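Local coordinates for protein 5'-Methylthioadenosine Nucleosidase (Arabidopsis thaliana, PDB 2H8G) that is a nucleosidase of the phosphorylase superfamily whose mixed alpha/beta fold holds adenine in a pocket, at residues G124-I127 with G128-F131; A234-F237 with L238-T242. One frame throughout, in Å; residues are numbered along the deposited sequence.

Interaction 1: residues G124-I127 with G128-F131; sequences GANI and GDVF
The Asp129 side chain lies alongside that of Asn126 at the end of a type II beta turn, Asn126 to Asp129, which leads the loop after strand 110-119 into strand 130-138. Gly128 takes the third position with a positive phi of 98°, a conformation that suits glycine. The turn closes through Asp129 N, which donates to Asn126 O over 3.1 Å. Followed outward, the aspartate begins with CB, 3.3 Å from Asn126 O. CG stands beside its own backbone N (chi1 -72°), a torsion that returns the carboxylate to the start of the turn. There OD2 accepts from Asn126 N at 2.9 Å; the bond is bent, 135° at the hydrogen, and the donor lies above the carboxylate plane. OD1 accepts hydrogen bonds from two waters; one of these accepts from Asn126 ND2 and the other also donates to Ile127 O, so side chain and turn are also joined through solvent. Outside the turn, Gly128 and Asp129 make backbone hydrogen bonds to Val223 of strand 217-226. The apolar side of the contact belongs to Phe131, whose ring meets Ala125 with its edge: Ala125 CA lies near the ring plane, and Ala125 CB is 4.0 Å from Phe131 CZ.

Interaction 2: residues A234-F237 with L238-T242; sequences AEEF and LQNLT
Asn240 ND2 is held by two hydrogen bonds. It donates to a water 3.1 Å away, which in turn donates to Glu236 OE2, and it makes a further hydrogen bond to Thr224 O of strand 217-226. Glu236 extends from the same face of the helix and passes the amide with its aliphatic part: Glu236 CG is 3.4 Å from Asn240 ND2. The two side chains slant across each other with carboxylate and amide planes 39° apart, and the water bridges Glu236 OE2 and Asn240 ND2. The other carboxylate oxygen, OE1, is also engaged, accepting from Leu226 N; the buried acid is thereby tied at both oxygens, which probably fixes its rotation.

All this takes place in the first turns of helix 233-259, where i to i+4 backbone bonds link the two segments. Leu238 N to Ala234 O is nearly straight, 173° at the hydrogen, whereas Asn240 N is shared between Glu236 O, at 3.0 Å, and a weak bond to Phe237 O.

Another side of the helix is apolar and carries a residue of the adenine pocket. Phe237, its CG swung to the far side of CB from the backbone N (chi1 159°), directs its ring toward Thr116 and the bound adenine, whose pocket it helps to form. Leu238 slants across that ring, its CD2 3.7 Å from Phe237 CE2, while Leu238 also packs on Ile145 of the second subunit. Leu241 instead runs alongside the phenylalanine and points the same way; its CD1 comes within 4.0 Å of Phe237 CE1 and its side chain also touches Thr116.

Overall arrangement
Both contacts are local and partly buried, one a turn and the other the opening of a helix: Asn126 and Leu238 are exposed, Phe131, Glu236 and Phe237 buried. Their centres are about 14 Å apart, but they meet at Ile127 of interaction 1, whose CG2 lies 3.9 Å from Asn240 ND2 of interaction 2 and whose CD1 packs equally near Glu236 OE2. Strand 217-226 is their common neighbour. In 124-131 the carboxylate of Asp129 braces the turn and its OD1 is met by two waters; in 234-242 the buried Glu236 is bonded to the backbone of strand 217-226 through Leu226 N. Adenine touches Phe237 of interaction 2, whereas the Ile127 side chain stays about 9 Å from it.

Interaction 1: residues G124-I127 with G128-F131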
loop_
_atom_site.group_PDB
_atom_site.type_symbol
_atom_site.label_atom_id
_atom_site.label_comp_id
_atom_site.label_asym_id
_atom_site.label_seq_id
_atom_site.Cartn_x
_atom_site.Cartn_y
_atom_site.Cartn_z
ATOM N N GLY A 124 3.279 22.819 17.695
ATOM C CA GLY A 124 4.441 22.708 18.555
ATOM C C GLY A 124 5.658 22.029 17.961
ATOM O O GLY A 124 6.623 21.776 18.674
ATOM N N ALA A 125 5.632 21.731 16.667
ATOM C CA ALA A 125 6.775 21.075 16.040
ATOM C C ALA A 125 7.840 22.075 15.610
ATOM O O ALA A 125 7.532 23.184 15.170
ATOM C CB ALA A 125 6.316 20.257 14.833
ATOM N N ASN A 126 9.098 21.674 15.754
ATOM C CA ASN A 126 10.237 22.494 15.361
ATOM C C ASN A 126 11.191 21.628 14.546
ATOM O O ASN A 126 11.270 20.421 14.754
ATOM C CB ASN A 126 10.967 23.034 16.595
ATOM C CG ASN A 126 10.137 24.036 17.371
ATOM O OD1 ASN A 126 9.730 25.067 16.835
ATOM N ND2 ASN A 126 9.883 23.740 18.638
ATOM N N ILE A 127 11.909 22.245 13.617
ATOM C CA ILE A 127 12.868 21.519 12.796
ATOM C C ILE A 127 13.867 20.830 13.722
ATOM O O ILE A 127 14.383 21.444 14.657
ATOM C CB ILE A 127 13.637 22.477 11.861
ATOM C CG1 ILE A 127 12.666 23.150 10.889
ATOM C CG2 ILE A 127 14.719 21.716 11.099
ATOM C CD1 ILE A 127 11.998 22.192 9.931
ATOM N N GLY A 128 14.125 19.551 13.471
ATOM C CA GLY A 128 15.072 18.822 14.292
ATOM C C GLY A 128 14.456 17.983 15.394
ATOM O O GLY A 128 15.116 17.102 15.938
ATOM N N ASP A 129 13.200 18.253 15.737
ATOM C CA ASP A 129 12.532 17.485 16.779
ATOM C C ASP A 129 12.313 16.046 16.335
ATOM O O ASP A 129 11.952 15.795 15.186
ATOM C CB ASP A 129 11.150 18.062 17.109
ATOM C CG ASP A 129 11.214 19.369 17.860
ATOM O OD1 ASP A 129 12.261 19.672 18.468
ATOM O OD2 ASP A 129 10.192 20.086 17.856
ATOM N N VAL A 130 12.538 15.107 17.247
ATOM C CA VAL A 130 12.284 13.707 16.952
ATOM C C VAL A 130 11.107 13.349 17.845
ATOM O O VAL A 130 11.231 13.314 19.069
ATOM C CB VAL A 130 13.470 12.797 17.284
ATOM C CG1 VAL A 130 13.109 11.354 16.937
ATOM C CG2 VAL A 130 14.701 13.241 16.503
ATOM N N PHE A 131 9.965 13.113 17.211
ATOM C CA PHE A 131 8.716 12.789 17.892
ATOM C C PHE A 131 8.432 11.305 18.071
ATOM O O PHE A 131 8.821 10.478 17.247
ATOM C CB PHE A 131 7.529 13.354 17.106
ATOM C CG PHE A 131 7.248 14.806 17.346
ATOM C CD1 PHE A 131 8.077 15.798 16.831
ATOM C CD2 PHE A 131 6.114 15.185 18.058
ATOM C CE1 PHE A 131 7.773 17.146 17.023
ATOM C CE2 PHE A 131 5.807 16.524 18.249
ATOM C CZ PHE A 131 6.636 17.507 17.733
HETATM O O HOH W 1 12.409 22.014 19.846
HETATM O O HOH W 2 14.370 20.955 17.478
#

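Interaction 2: residues A234-F237 with L238-T242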
loop_
_atom_site.group_PDB
_atom_site.type_symbol
_atom_site.label_atom_id
_atom_site.label_comp_id
_atom_site.label_asym_id
_atom_site.label_seq_id
_atom_site.Cartn_x
_atom_site.Cartn_y
_atom_site.Cartn_z
ATOM N N ALA A 234 9.539 20.682 -0.417
ATOM C CA ALA A 234 10.606 19.857 -0.968
ATOM C C ALA A 234 11.974 20.466 -0.673
ATOM O O ALA A 234 12.904 19.762 -0.271
ATOM C CB ALA A 234 10.411 19.690 -2.473
ATOM N N GLU A 235 12.089 21.776 -0.869
ATOM C CA GLU A 235 13.338 22.487 -0.631
ATOM C C GLU A 235 13.830 22.355 0.804
ATOM O O GLU A 235 14.975 21.963 1.041
ATOM C CB GLU A 235 13.177 23.971 -0.977
ATOM C CG GLU A 235 14.430 24.802 -0.724
ATOM C CD GLU A 235 14.227 26.278 -1.022
ATOM O OE1 GLU A 235 13.912 26.614 -2.183
ATOM O OE2 GLU A 235 14.382 27.101 -0.095
ATOM N N GLU A 236 12.972 22.686 1.765
ATOM C CA GLU A 236 13.356 22.606 3.171
ATOM C C GLU A 236 13.590 21.162 3.615
ATOM O O GLU A 236 14.501 20.880 4.393
ATOM C CB GLU A 236 12.294 23.272 4.058
ATOM C CG GLU A 236 12.633 23.216 5.543
ATOM C CD GLU A 236 11.795 24.150 6.397
ATOM O OE1 GLU A 236 10.552 24.125 6.288
ATOM O OE2 GLU A 236 12.387 24.909 7.193
ATOM N N PHE A 237 12.760 20.252 3.119
ATOM C CA PHE A 237 12.891 18.839 3.451
ATOM C C PHE A 237 14.288 18.333 3.098
ATOM O O PHE A 237 14.997 17.792 3.947
ATOM C CB PHE A 237 11.819 18.040 2.693
ATOM C CG PHE A 237 12.125 16.575 2.542
ATOM C CD1 PHE A 237 12.514 15.805 3.634
ATOM C CD2 PHE A 237 11.979 15.956 1.301
ATOM C CE1 PHE A 237 12.748 14.438 3.493
ATOM C CE2 PHE A 237 12.211 14.594 1.149
ATOM C CZ PHE A 237 12.596 13.833 2.249
ATOM N N LEU A 238 14.684 18.523 1.844
ATOM C CA LEU A 238 15.989 18.063 1.384
ATOM C C LEU A 238 17.145 18.839 2.008
ATOM O O LEU A 238 18.218 18.287 2.240
ATOM C CB LEU A 238 16.057 18.146 -0.142
ATOM C CG LEU A 238 14.973 17.334 -0.862
ATOM C CD1 LEU A 238 15.010 17.629 -2.356
ATOM C CD2 LEU A 238 15.175 15.846 -0.592
ATOM N N GLN A 239 16.919 20.119 2.281
ATOM C CA GLN A 239 17.944 20.968 2.881
ATOM C C GLN A 239 18.332 20.474 4.273
ATOM O O GLN A 239 19.500 20.530 4.663
ATOM C CB GLN A 239 17.430 22.407 2.985
ATOM C CG GLN A 239 18.435 23.405 3.540
ATOM C CD GLN A 239 17.787 24.718 3.937
ATOM O OE1 GLN A 239 16.980 25.277 3.191
ATOM N NE2 GLN A 239 18.140 25.222 5.115
ATOM N N ASN A 240 17.346 19.982 5.020
ATOM C CA ASN A 240 17.583 19.507 6.380
ATOM C C ASN A 240 17.705 17.993 6.520
ATOM O O ASN A 240 17.932 17.485 7.618
ATOM C CB ASN A 240 16.467 20.001 7.306
ATOM C CG ASN A 240 16.474 21.503 7.477
ATOM O OD1 ASN A 240 17.511 22.096 7.769
ATOM N ND2 ASN A 240 15.313 22.127 7.309
ATOM N N LEU A 241 17.559 17.279 5.411
ATOM C CA LEU A 241 17.630 15.823 5.419
ATOM C C LEU A 241 18.860 15.258 6.122
ATOM O O LEU A 241 18.740 14.462 7.050
ATOM C CB LEU A 241 17.572 15.292 3.983
ATOM C CG LEU A 241 17.606 13.770 3.815
ATOM C CD1 LEU A 241 16.383 13.141 4.482
ATOM C CD2 LEU A 241 17.637 13.430 2.334
ATOM N N THR A 242 20.047 15.667 5.688
ATOM C CA THR A 242 21.274 15.157 6.287
ATOM C C THR A 242 21.413 15.419 7.787
ATOM O O THR A 242 21.650 14.495 8.563
ATOM C CB THR A 242 22.511 15.720 5.556
ATOM O OG1 THR A 242 22.479 15.298 4.188
ATOM C CG2 THR A 242 23.796 15.222 6.206
HETATM O O HOH W 3 14.872 25.135 7.652
#